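Long-range contacts in biuret hydrolase (Pseudomonas sp., PDB 6C62), which hydrolyses 1-carboxybiuret to urea-1,3-dicarboxylate and ammonia, a step in the bacterial degradation of the herbicide atrazine: residues 129-133 with 323-327; 409-413 with 435-441; 32-38 with 156-162; 6-11 with 63-69; 297-302 with 402-406. All coordinates share one frame. Residue numbers count along the deposited sequence, not the author numbering.

The contacts open along the chain in the order 4, 3, 1, 5, 2. The first four overlap in turn, each crossing the next, bringing together parts distant in sequence; contact 2 closes later, near the C-terminus. Contacts 2 and 3 each involve a strand of the large mixed sheet, one internal (411-416), one at its border (38-41), centres 27 Å apart. Contacts 2 and 5 touch, Val411 CG2 lying 3.7 Å from Val404 CG1, a short link joining helix 402-407 to strand 411-416. Contact 4 lies far out, 38 Å from contacts 1 and 5 between centres. Contacts 1, 3 and 5 each place a side chain about 9-10 Å from that of a probable catalytic residue; contacts 2 and 5 border AtzG.

Contact 1. Residues 129-133 with 323-327; sequences TENTH and DFEPL
Residues 129-133 and the loop 323-327, between helices 314-319 and 329-336, are both largely irregular, with weak strand about 130-131, and run nearly antiparallel, end-to-end directions 166° apart. The CA atoms come nearest at Thr132 and Glu325, 6.2 Å apart. After extended Asn131 (phi/psi -89/120) the chain bends through Thr132 and His133, both near helical angles. Asn131, chi1 t, holds this bend as an Asx turn, its OD1 accepting from His133 N at 2.8 Å; its side chain lies about 9 Å from those of Ser150 and Lys74, probable charge-relay residues. Glu325 (-57/114; chi1 t, chi2 p) curls its carboxylate toward Thr132. Glu325 OE1 receives Thr132 N at 2.8 Å, almost in line. Glu325 OE2 takes the hydroxyl of Thr132 OG1 (chi1 m) at 2.5 Å and, on its own side, Leu327 N at 3.0 Å. Threonine suits the spot by offering two donors at once. The edge of the His133 ring faces the backbone, NE2 3.6 Å from Glu325 N; Glu122 accepts from both of these nitrogens, a second link. The buried Glu325 carboxylate is thus satisfied by neutral donors on both segments, tying two irregular pieces together without an opposing charge.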
# COMPACT_ATOMS: atom_id res chain seq x y z
N THR A 129 25.06 14.32 -6.53
CA THR A 129 26.10 13.35 -6.90
C THR A 129 27.49 13.78 -6.39
O THR A 129 28.45 13.88 -7.14
CB THR A 129 26.13 13.04 -8.42
OG1 THR A 129 24.80 12.87 -8.88
CG2 THR A 129 26.92 11.71 -8.69
N GLU A 130 27.51 14.14 -5.12
CA GLU A 130 28.72 14.38 -4.38
C GLU A 130 28.97 13.15 -3.52
O GLU A 130 28.64 13.11 -2.33
CB GLU A 130 28.56 15.67 -3.55
CG GLU A 130 28.50 16.92 -4.46
CD GLU A 130 28.18 18.20 -3.68
OE1 GLU A 130 26.99 18.43 -3.25
OE2 GLU A 130 29.15 18.99 -3.53
N ASN A 131 29.52 12.14 -4.13
CA ASN A 131 29.65 10.84 -3.52
C ASN A 131 31.00 10.78 -2.78
O ASN A 131 32.11 10.92 -3.40
CB ASN A 131 29.56 9.76 -4.62
CG ASN A 131 29.49 8.34 -4.04
OD1 ASN A 131 30.40 7.91 -3.25
ND2 ASN A 131 28.43 7.60 -4.37
N THR A 132 30.95 10.56 -1.47
CA THR A 132 32.19 10.50 -0.67
C THR A 132 33.12 9.31 -1.07
O THR A 132 34.32 9.44 -1.05
CB THR A 132 31.87 10.47 0.85
OG1 THR A 132 31.15 11.63 1.19
CG2 THR A 132 33.13 10.40 1.76
N HIS A 133 32.57 8.17 -1.45
CA HIS A 133 33.36 6.99 -1.69
C HIS A 133 34.00 7.07 -3.09
O HIS A 133 35.18 6.77 -3.24
CB HIS A 133 32.53 5.72 -1.64
CG HIS A 133 31.53 5.64 -0.52
ND1 HIS A 133 31.88 5.76 0.80
CD2 HIS A 133 30.19 5.42 -0.54
CE1 HIS A 133 30.81 5.63 1.55
NE2 HIS A 133 29.76 5.42 0.75
N ASP A 323 29.95 2.69 7.46
CA ASP A 323 30.16 2.41 6.03
C ASP A 323 29.22 3.10 5.08
O ASP A 323 29.43 3.00 3.87
CB ASP A 323 30.10 0.93 5.84
CG ASP A 323 31.30 0.18 6.49
OD1 ASP A 323 32.32 0.83 6.85
OD2 ASP A 323 31.22 -1.04 6.60
N PHE A 324 28.23 3.84 5.59
CA PHE A 324 27.38 4.65 4.72
C PHE A 324 28.08 5.96 4.32
O PHE A 324 29.04 6.39 4.96
CB PHE A 324 26.04 4.98 5.42
CG PHE A 324 25.07 3.83 5.50
CD1 PHE A 324 25.29 2.76 6.35
CD2 PHE A 324 23.93 3.81 4.68
CE1 PHE A 324 24.38 1.74 6.43
CE2 PHE A 324 23.02 2.79 4.79
CZ PHE A 324 23.23 1.76 5.64
N GLU A 325 27.52 6.61 3.30
CA GLU A 325 27.81 7.99 2.90
C GLU A 325 27.56 8.93 4.07
O GLU A 325 26.41 9.07 4.52
CB GLU A 325 26.90 8.34 1.71
CG GLU A 325 26.78 9.82 1.35
CD GLU A 325 28.11 10.40 0.93
OE1 GLU A 325 28.52 10.07 -0.20
OE2 GLU A 325 28.72 11.13 1.75
N PRO A 326 28.62 9.57 4.60
CA PRO A 326 28.40 10.49 5.78
C PRO A 326 27.46 11.65 5.51
O PRO A 326 26.81 12.12 6.41
CB PRO A 326 29.83 10.94 6.18
CG PRO A 326 30.66 9.76 5.72
CD PRO A 326 30.06 9.37 4.36
N LEU A 327 27.31 12.08 4.25
CA LEU A 327 26.33 13.16 3.93
C LEU A 327 24.89 12.77 3.96
O LEU A 327 24.03 13.62 3.88
CB LEU A 327 26.64 13.76 2.56
CG LEU A 327 28.03 14.50 2.53
CD1 LEU A 327 28.35 15.02 1.12
CD2 LEU A 327 28.09 15.64 3.58

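Contact 2. Residues 409-413 with 435-441; sequences CPVVA and WNESLCL
Strand 411-413 and the first turn of helix 437-441 lie side by side, pointing almost the same way: axes 7.6 Å apart at closest, crossing at -24°. The register pairs Pro410 with Glu437 and Val412 with Cys440, CA atoms 5.6 Å apart each. Strand alternation decides what meets the helix, Pro410 and Val412 facing it while Val411 points away. Cys440 (chi1 m) is the bump between them. Its SG drops beside Pro410, 3.5 Å from Pro410 O and 4.2 Å from Pro410 CB, while Cys440 CB lies 3.5 Å from Val412 CG2. Such a small side chain suits this close approach. Val412 (chi1 t) pushes CG2 between Cys440 and Leu441, whose CD2 reaches it at 3.8 Å. At the other end the puckered Pro410 ring (C-gamma endo) fills the hollow before the helix, CG 4.0 Å from Asn436 N and CB 3.7 Å from Glu437 CG. The Glu437 carboxylate turns off to Thr190 N and Arg193, and Trp435, at positive phi (82°), bonds through NE1 to the backbone of AtzG. Strand 411-416, its antiparallel neighbour 426-432 and the following helix form a beta-beta-alpha unit, the helix covering one sheet face as in the layered alpha/beta amidase fold.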
# COMPACT_ATOMS: atom_id res chain seq x y z
N CYS A 409 3.00 11.65 -12.45
CA CYS A 409 2.73 12.19 -13.77
C CYS A 409 4.00 12.15 -14.63
O CYS A 409 5.07 12.44 -14.12
CB CYS A 409 2.30 13.66 -13.66
SG CYS A 409 0.76 13.95 -12.83
N PRO A 410 3.89 11.85 -15.91
CA PRO A 410 5.08 11.87 -16.73
C PRO A 410 5.60 13.29 -17.00
O PRO A 410 4.82 14.25 -17.03
CB PRO A 410 4.63 11.18 -18.04
CG PRO A 410 3.18 11.52 -18.13
CD PRO A 410 2.70 11.50 -16.68
N VAL A 411 6.93 13.42 -17.19
CA VAL A 411 7.60 14.72 -17.35
C VAL A 411 8.73 14.59 -18.31
O VAL A 411 9.49 13.66 -18.19
CB VAL A 411 8.23 15.24 -16.01
CG1 VAL A 411 8.97 16.56 -16.21
CG2 VAL A 411 7.20 15.37 -14.93
N VAL A 412 8.80 15.50 -19.29
CA VAL A 412 10.04 15.70 -20.09
C VAL A 412 10.71 16.94 -19.53
O VAL A 412 10.07 18.00 -19.32
CB VAL A 412 9.75 15.90 -21.56
CG1 VAL A 412 10.94 16.45 -22.34
CG2 VAL A 412 9.34 14.61 -22.18
N ALA A 413 11.99 16.78 -19.26
CA ALA A 413 12.85 17.88 -18.84
C ALA A 413 13.65 18.38 -20.06
O ALA A 413 14.44 17.65 -20.65
CB ALA A 413 13.79 17.47 -17.73
N TRP A 435 0.04 8.54 -18.03
CA TRP A 435 -0.04 7.78 -19.31
C TRP A 435 0.09 8.63 -20.57
O TRP A 435 0.05 8.07 -21.67
CB TRP A 435 -1.22 6.78 -19.36
CG TRP A 435 -1.35 6.01 -18.08
CD1 TRP A 435 -2.38 6.04 -17.23
CD2 TRP A 435 -0.40 5.09 -17.54
NE1 TRP A 435 -2.18 5.18 -16.21
CE2 TRP A 435 -0.94 4.60 -16.35
CE3 TRP A 435 0.86 4.63 -17.96
CZ2 TRP A 435 -0.27 3.70 -15.53
CZ3 TRP A 435 1.54 3.73 -17.15
CH2 TRP A 435 0.95 3.25 -15.96
N ASN A 436 0.33 9.91 -20.42
CA ASN A 436 0.38 10.81 -21.58
C ASN A 436 1.80 11.29 -21.88
O ASN A 436 2.00 12.42 -22.35
CB ASN A 436 -0.54 12.04 -21.32
CG ASN A 436 -2.01 11.73 -21.53
OD1 ASN A 436 -2.35 10.67 -21.96
ND2 ASN A 436 -2.87 12.69 -21.24
N GLU A 437 2.78 10.40 -21.71
CA GLU A 437 4.18 10.67 -22.11
C GLU A 437 4.28 11.27 -23.52
O GLU A 437 5.10 12.16 -23.73
CB GLU A 437 5.01 9.40 -22.15
CG GLU A 437 5.42 8.80 -20.81
CD GLU A 437 4.37 7.90 -20.12
OE1 GLU A 437 3.13 8.00 -20.39
OE2 GLU A 437 4.79 7.12 -19.25
N SER A 438 3.50 10.78 -24.48
CA SER A 438 3.65 11.29 -25.86
C SER A 438 3.26 12.76 -25.99
O SER A 438 3.83 13.44 -26.84
CB SER A 438 2.98 10.38 -26.90
OG SER A 438 1.62 10.53 -26.75
N LEU A 439 2.40 13.31 -25.12
CA LEU A 439 2.17 14.78 -25.08
C LEU A 439 3.39 15.54 -24.62
O LEU A 439 3.73 16.57 -25.16
CB LEU A 439 0.97 15.17 -24.20
CG LEU A 439 -0.39 14.61 -24.66
CD1 LEU A 439 -1.53 15.15 -23.81
CD2 LEU A 439 -0.63 15.05 -26.09
N CYS A 440 4.02 15.07 -23.54
CA CYS A 440 5.26 15.70 -23.04
C CYS A 440 6.30 15.72 -24.17
O CYS A 440 7.01 16.72 -24.37
CB CYS A 440 5.89 14.88 -21.92
SG CYS A 440 4.86 14.51 -20.52
N LEU A 441 6.42 14.59 -24.86
CA LEU A 441 7.42 14.46 -25.93
C LEU A 441 7.11 15.33 -27.12
O LEU A 441 8.03 15.95 -27.70
CB LEU A 441 7.63 13.00 -26.31
CG LEU A 441 8.28 12.13 -25.21
CD1 LEU A 441 7.93 10.64 -25.39
CD2 LEU A 441 9.79 12.36 -25.26

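Contact 3. Residues 32-38 with 156-162; sequences DGLINAF and AAIAAGQ
Two helix ends meet here: helix 17-35 finishes at Ile35, and helix 152-159 a turn before Gln162. CA atoms approach to 5.8 Å at Ala37 and Ala157, and to 8.6 Å at Asp32 and Gln162. Asn36 has positive phi (57°) and turns the chain toward strand 38-41; Gly161, at phi/psi 71/17, closes a Schellman motif with Gly161 N to Ile158 O at 3.0 Å and Gln162 N to Ala157 O at 2.9 Å. The polar interactions centre on Asp32, whose carboxylate gathers amide donors: OD1 accepts Gln162 NE2 at 3.0 Å and Ala37 N at 2.8 Å, OD2 accepts Phe38 N at 2.8 Å. Gln162 (chi1 m, chi2 t) spans the gap, its NE2 also bonding Thr31. Its buried OE1 finds no hydrogen-bond donor and rests 3.2 Å from Phe38 CE1, at the ring edge. Apolar packing does the rest. Ile35 (m, m) sets CG2 3.7 Å from Ala156 CB and CG1 4.3 Å from Ala160 CB, while Ala37 CB lies 4.2 Å from Ala156 CB; alanines let the backbones come this near. The arrangement joins an outer helix and the border strand of the sheet to the C-terminal end of the helix in the glycine- and serine-rich amidase signature region.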
# COMPACT_ATOMS: atom_id res chain seq x y z
N ASP A 32 36.99 11.31 -18.72
CA ASP A 32 36.36 10.89 -17.48
C ASP A 32 37.27 10.96 -16.25
O ASP A 32 36.74 10.93 -15.14
CB ASP A 32 35.68 9.53 -17.57
CG ASP A 32 34.38 9.48 -16.72
OD1 ASP A 32 33.53 10.43 -16.79
OD2 ASP A 32 34.26 8.55 -15.94
N GLY A 33 38.60 11.09 -16.43
CA GLY A 33 39.43 11.40 -15.28
C GLY A 33 38.89 12.65 -14.56
O GLY A 33 38.82 12.65 -13.33
N LEU A 34 38.49 13.69 -15.32
CA LEU A 34 37.94 14.90 -14.73
C LEU A 34 36.39 14.84 -14.41
O LEU A 34 35.95 15.21 -13.34
CB LEU A 34 38.18 16.06 -15.66
CG LEU A 34 37.76 17.43 -15.14
CD1 LEU A 34 38.43 17.81 -13.83
CD2 LEU A 34 38.10 18.43 -16.23
N ILE A 35 35.58 14.36 -15.35
CA ILE A 35 34.11 14.40 -15.20
C ILE A 35 33.68 13.39 -14.13
O ILE A 35 32.78 13.67 -13.33
CB ILE A 35 33.42 14.13 -16.53
CG1 ILE A 35 33.82 15.19 -17.61
CG2 ILE A 35 31.89 14.07 -16.36
CD1 ILE A 35 33.67 16.60 -17.15
N ASN A 36 34.32 12.23 -14.10
CA ASN A 36 34.04 11.16 -13.16
C ASN A 36 32.55 10.71 -13.21
O ASN A 36 31.89 10.59 -12.21
CB ASN A 36 34.44 11.57 -11.73
CG ASN A 36 34.44 10.40 -10.76
OD1 ASN A 36 34.98 9.37 -11.07
ND2 ASN A 36 33.89 10.59 -9.55
N ALA A 37 32.04 10.52 -14.42
CA ALA A 37 30.69 9.99 -14.64
C ALA A 37 30.66 8.48 -14.58
O ALA A 37 29.64 7.95 -14.14
CB ALA A 37 30.15 10.46 -15.97
N PHE A 38 31.71 7.77 -14.96
CA PHE A 38 31.70 6.31 -14.98
C PHE A 38 32.28 5.64 -13.74
O PHE A 38 33.31 6.04 -13.26
CB PHE A 38 32.46 5.76 -16.19
CG PHE A 38 31.68 5.80 -17.47
CD1 PHE A 38 31.50 6.98 -18.15
CD2 PHE A 38 31.12 4.63 -17.97
CE1 PHE A 38 30.78 7.03 -19.35
CE2 PHE A 38 30.40 4.64 -19.14
CZ PHE A 38 30.22 5.87 -19.85
N ALA A 156 25.89 13.86 -16.79
CA ALA A 156 27.24 14.31 -17.19
C ALA A 156 27.76 13.54 -18.37
O ALA A 156 28.37 14.14 -19.23
CB ALA A 156 28.22 14.21 -16.04
N ALA A 157 27.52 12.24 -18.42
CA ALA A 157 28.02 11.47 -19.57
C ALA A 157 27.47 11.99 -20.88
O ALA A 157 28.20 11.96 -21.90
CB ALA A 157 27.72 9.98 -19.44
N ILE A 158 26.22 12.47 -20.88
CA ILE A 158 25.62 12.98 -22.10
C ILE A 158 26.17 14.38 -22.42
O ILE A 158 26.59 14.61 -23.54
CB ILE A 158 24.11 13.01 -22.06
CG1 ILE A 158 23.61 11.56 -21.87
CG2 ILE A 158 23.54 13.64 -23.31
CD1 ILE A 158 22.26 11.54 -21.39
N ALA A 159 26.31 15.25 -21.41
CA ALA A 159 26.74 16.61 -21.66
C ALA A 159 28.23 16.64 -22.05
O ALA A 159 28.64 17.50 -22.76
CB ALA A 159 26.51 17.48 -20.48
N ALA A 160 29.01 15.68 -21.61
CA ALA A 160 30.42 15.57 -21.99
C ALA A 160 30.61 14.90 -23.34
O ALA A 160 31.76 14.73 -23.73
CB ALA A 160 31.16 14.75 -20.93
N GLY A 161 29.55 14.49 -24.05
CA GLY A 161 29.68 13.78 -25.31
C GLY A 161 30.19 12.34 -25.22
O GLY A 161 30.60 11.79 -26.22
N GLN A 162 30.15 11.71 -24.03
CA GLN A 162 30.66 10.32 -23.89
C GLN A 162 29.66 9.31 -24.48
O GLN A 162 30.08 8.38 -25.15
CB GLN A 162 30.96 9.98 -22.43
CG GLN A 162 32.09 10.83 -21.80
CD GLN A 162 32.11 10.77 -20.27
OE1 GLN A 162 31.21 10.21 -19.66
NE2 GLN A 162 33.16 11.31 -19.64

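Contact 4. Residues 6-11 with 63-69; sequences IIEGIA and LPPLAGL
This is apolar helix-on-loop packing at the periphery of the alpha/beta amidase fold: the N-terminal helix 3-11 lies against the connection that carries the chain from helix 43-58 into sheet strand 70-74, away from the active site. Residues 63-69 are shaped by two overlapping beta turns, type I from Pro64 to Ala67 (Ala67 N to Pro64 O 3.1 Å) and type II from Leu66 to Leu69 (Leu69 N to Leu66 O 3.0 Å). Pro65, with phi -67°, suits the second position of the first turn. Gly68, at 90/-1, is needed in the third position of the second: a CB would clash with the preceding carbonyl and sit only 2.4 Å from Ile10 CD1. CA atoms come closest at Ile7 and Leu69 (6.3 Å), Ile10 and Gly68 (6.7 Å), and Ala11 and Leu63 (6.9 Å). All three isoleucines take the m, t rotamer. Ile6 CG2 reaches Leu69 CD1 at 4.1 Å, Ile7 CD1 meets Leu66 CD2 at 4.1 Å, and Ile10 CD1 rests over the second turn, 3.7 Å from both Ala67 O and Gly68 O. At the helix end Leu63 CD1 lies 4.1 Å from Ala11 CA, where a small residue leaves room. Helix 216-226 joins the packing through Leu221, against Ile7 and Leu66. One water bridges the two backbones, donating to Ile7 O at 2.9 Å and to Ala67 O at 2.7 Å.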
# COMPACT_ATOMS: atom_id res chain seq x y z
N ILE A 6 23.81 9.21 -35.57
CA ILE A 6 24.57 8.00 -35.24
C ILE A 6 23.91 6.75 -35.77
O ILE A 6 24.55 5.89 -36.39
CB ILE A 6 24.79 7.83 -33.73
CG1 ILE A 6 25.73 8.91 -33.22
CG2 ILE A 6 25.43 6.48 -33.45
CD1 ILE A 6 25.67 9.22 -31.73
N ILE A 7 22.64 6.61 -35.48
CA ILE A 7 21.88 5.43 -35.91
C ILE A 7 21.85 5.31 -37.45
O ILE A 7 21.98 4.21 -38.01
CB ILE A 7 20.45 5.47 -35.35
CG1 ILE A 7 20.47 5.14 -33.85
CG2 ILE A 7 19.48 4.51 -36.07
CD1 ILE A 7 19.23 5.64 -33.14
N GLU A 8 21.68 6.45 -38.10
CA GLU A 8 21.63 6.52 -39.56
C GLU A 8 22.97 6.13 -40.17
O GLU A 8 23.01 5.47 -41.19
CB GLU A 8 21.19 7.95 -39.98
CG GLU A 8 21.62 8.46 -41.37
CD GLU A 8 21.00 7.67 -42.51
OE1 GLU A 8 19.99 6.93 -42.23
OE2 GLU A 8 21.51 7.84 -43.68
N GLY A 9 24.06 6.61 -39.58
CA GLY A 9 25.43 6.28 -40.02
C GLY A 9 25.72 4.78 -39.99
O GLY A 9 26.41 4.23 -40.91
N ILE A 10 25.26 4.11 -38.94
CA ILE A 10 25.44 2.67 -38.87
C ILE A 10 24.51 1.90 -39.81
O ILE A 10 24.94 0.97 -40.50
CB ILE A 10 25.27 2.18 -37.43
CG1 ILE A 10 26.43 2.73 -36.59
CG2 ILE A 10 25.24 0.65 -37.37
CD1 ILE A 10 26.15 2.74 -35.12
N ALA A 11 23.25 2.32 -39.86
CA ALA A 11 22.28 1.69 -40.77
C ALA A 11 22.72 1.78 -42.25
O ALA A 11 22.67 0.82 -42.97
CB ALA A 11 20.87 2.28 -40.58
N LEU A 63 18.08 -3.74 -39.48
CA LEU A 63 18.61 -3.53 -38.13
C LEU A 63 17.55 -3.05 -37.17
O LEU A 63 16.61 -2.39 -37.58
CB LEU A 63 19.77 -2.56 -38.17
CG LEU A 63 20.99 -3.10 -38.90
CD1 LEU A 63 22.02 -1.98 -39.02
CD2 LEU A 63 21.55 -4.29 -38.19
N PRO A 64 17.69 -3.38 -35.87
CA PRO A 64 16.70 -2.86 -34.93
C PRO A 64 16.91 -1.33 -34.70
O PRO A 64 17.92 -0.72 -35.16
CB PRO A 64 16.89 -3.77 -33.70
CG PRO A 64 18.35 -4.09 -33.77
CD PRO A 64 18.63 -4.29 -35.23
N PRO A 65 15.93 -0.67 -34.08
CA PRO A 65 15.87 0.79 -34.11
C PRO A 65 16.98 1.53 -33.38
O PRO A 65 17.20 2.71 -33.68
CB PRO A 65 14.55 1.11 -33.40
CG PRO A 65 13.86 -0.14 -33.33
CD PRO A 65 14.76 -1.28 -33.45
N LEU A 66 17.64 0.88 -32.44
CA LEU A 66 18.79 1.52 -31.76
C LEU A 66 20.13 0.88 -32.15
O LEU A 66 21.11 0.98 -31.41
CB LEU A 66 18.62 1.45 -30.23
CG LEU A 66 17.36 2.18 -29.69
CD1 LEU A 66 17.30 2.10 -28.18
CD2 LEU A 66 17.32 3.63 -30.08
N ALA A 67 20.19 0.23 -33.29
CA ALA A 67 21.37 -0.57 -33.65
C ALA A 67 22.67 0.19 -33.65
O ALA A 67 22.86 1.12 -34.42
CB ALA A 67 21.18 -1.24 -35.02
N GLY A 68 23.54 -0.19 -32.73
CA GLY A 68 24.88 0.36 -32.61
C GLY A 68 25.00 1.57 -31.70
O GLY A 68 26.10 2.08 -31.53
N LEU A 69 23.90 2.02 -31.11
CA LEU A 69 23.88 3.28 -30.31
C LEU A 69 24.53 3.02 -28.95
O LEU A 69 24.09 2.17 -28.20
CB LEU A 69 22.46 3.78 -30.13
CG LEU A 69 22.36 5.16 -29.46
CD1 LEU A 69 22.70 6.27 -30.44
CD2 LEU A 69 21.01 5.44 -28.90
O HOH W 1 21.58 1.66 -36.74

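Contact 5. Residues 297-302 with 402-406; sequences GRAAAF and QPVSF
Helices 297-302 and 402-406 cross at 71°, their axes 8.0 Å apart at closest; CA atoms meet at Arg298 and Pro403 (4.6 Å) and at Ala301 and Phe406 (5.8 Å). Gly297 presents bare backbone to the other helix, its C 4.4 Å from Pro403 CA and its O 3.6 Å from Phe406 CD2. Arg298, extended (t, t, t), lays CB 4.2 Å from Pro403 CG and makes a weak hydrogen bond from NE to Gln402 OE1 at 3.3 Å; a water reinforces it, accepting from Arg298 NH2 (3.1 Å) and donating to Gln402 OE1 (2.9 Å). Ala299 faces away, toward AtzG, so in this amidase fold helix 294-312 is wedged between the partner subunit and helix 402-407, whose Gln402 lies about 9 Å, side chain to side chain, from the probable nucleophile Ser174. Ala300 CB touches Phe406 CE2 at 3.6 Å. Small Ala301 fits between Gln402 CG (3.7 Å from its CB) and Phe406 CD1 (3.6 Å), under the ring face. Phe302 turns its ring edge to Gln402 OE1, its CB 4.0 Å from Gln402 NE2.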
# COMPACT_ATOMS: atom_id res chain seq x y z
N GLY A 297 2.12 18.07 -1.04
CA GLY A 297 2.56 16.99 -1.91
C GLY A 297 4.06 16.71 -1.72
O GLY A 297 4.45 15.57 -1.56
N ARG A 298 4.87 17.77 -1.67
CA ARG A 298 6.26 17.62 -1.37
C ARG A 298 6.49 17.01 0.02
O ARG A 298 7.36 16.11 0.18
CB ARG A 298 7.03 18.94 -1.49
CG ARG A 298 8.48 18.81 -0.91
CD ARG A 298 9.36 19.92 -1.29
NE ARG A 298 10.68 19.68 -0.74
CZ ARG A 298 11.09 20.03 0.49
NH1 ARG A 298 10.31 20.68 1.35
NH2 ARG A 298 12.32 19.72 0.85
N ALA A 299 5.74 17.51 1.00
CA ALA A 299 5.88 17.08 2.35
C ALA A 299 5.61 15.56 2.50
O ALA A 299 6.40 14.85 3.12
CB ALA A 299 4.99 17.91 3.27
N ALA A 300 4.53 15.11 1.90
CA ALA A 300 4.17 13.72 1.94
C ALA A 300 5.18 12.83 1.22
O ALA A 300 5.54 11.77 1.75
CB ALA A 300 2.81 13.52 1.32
N ALA A 301 5.67 13.28 0.04
CA ALA A 301 6.71 12.57 -0.65
C ALA A 301 7.97 12.43 0.22
O ALA A 301 8.61 11.38 0.28
CB ALA A 301 7.06 13.22 -1.93
N PHE A 302 8.29 13.50 0.92
CA PHE A 302 9.49 13.58 1.73
C PHE A 302 9.40 12.60 2.87
O PHE A 302 10.36 11.86 3.15
CB PHE A 302 9.68 15.01 2.23
CG PHE A 302 11.03 15.29 2.80
CD1 PHE A 302 11.35 14.87 4.03
CD2 PHE A 302 11.97 15.99 2.08
CE1 PHE A 302 12.60 15.08 4.59
CE2 PHE A 302 13.23 16.27 2.64
CZ PHE A 302 13.54 15.80 3.90
N GLN A 402 9.68 17.41 -6.70
CA GLN A 402 9.14 16.49 -5.72
C GLN A 402 7.60 16.39 -5.67
O GLN A 402 7.08 15.29 -5.57
CB GLN A 402 9.75 16.78 -4.33
CG GLN A 402 9.50 15.68 -3.31
CD GLN A 402 10.51 15.63 -2.17
OE1 GLN A 402 11.18 16.61 -1.90
NE2 GLN A 402 10.70 14.45 -1.57
N PRO A 403 6.88 17.50 -5.83
CA PRO A 403 5.38 17.37 -5.84
C PRO A 403 4.85 16.58 -7.05
O PRO A 403 3.82 15.93 -6.95
CB PRO A 403 4.91 18.84 -5.96
CG PRO A 403 6.09 19.69 -5.50
CD PRO A 403 7.31 18.91 -5.89
N VAL A 404 5.56 16.61 -8.16
CA VAL A 404 5.06 16.06 -9.42
C VAL A 404 5.25 14.54 -9.53
O VAL A 404 4.31 13.80 -9.91
CB VAL A 404 5.75 16.77 -10.62
CG1 VAL A 404 5.24 16.19 -11.92
CG2 VAL A 404 5.54 18.29 -10.53
N SER A 405 6.42 14.05 -9.16
CA SER A 405 6.65 12.61 -9.09
C SER A 405 5.78 11.89 -8.04
O SER A 405 5.52 10.73 -8.17
CB SER A 405 8.16 12.33 -8.88
OG SER A 405 8.67 13.26 -7.99
N PHE A 406 5.30 12.62 -7.04
CA PHE A 406 4.49 12.00 -6.00
C PHE A 406 3.12 11.53 -6.54
O PHE A 406 2.58 10.51 -6.12
CB PHE A 406 4.32 12.97 -4.85
CG PHE A 406 3.73 12.35 -3.62
CD1 PHE A 406 4.30 11.19 -3.08
CD2 PHE A 406 2.59 12.87 -3.03
CE1 PHE A 406 3.72 10.55 -1.97
CE2 PHE A 406 2.02 12.22 -1.95
CZ PHE A 406 2.60 11.12 -1.38
O HOH W 2 13.65 18.06 -1.35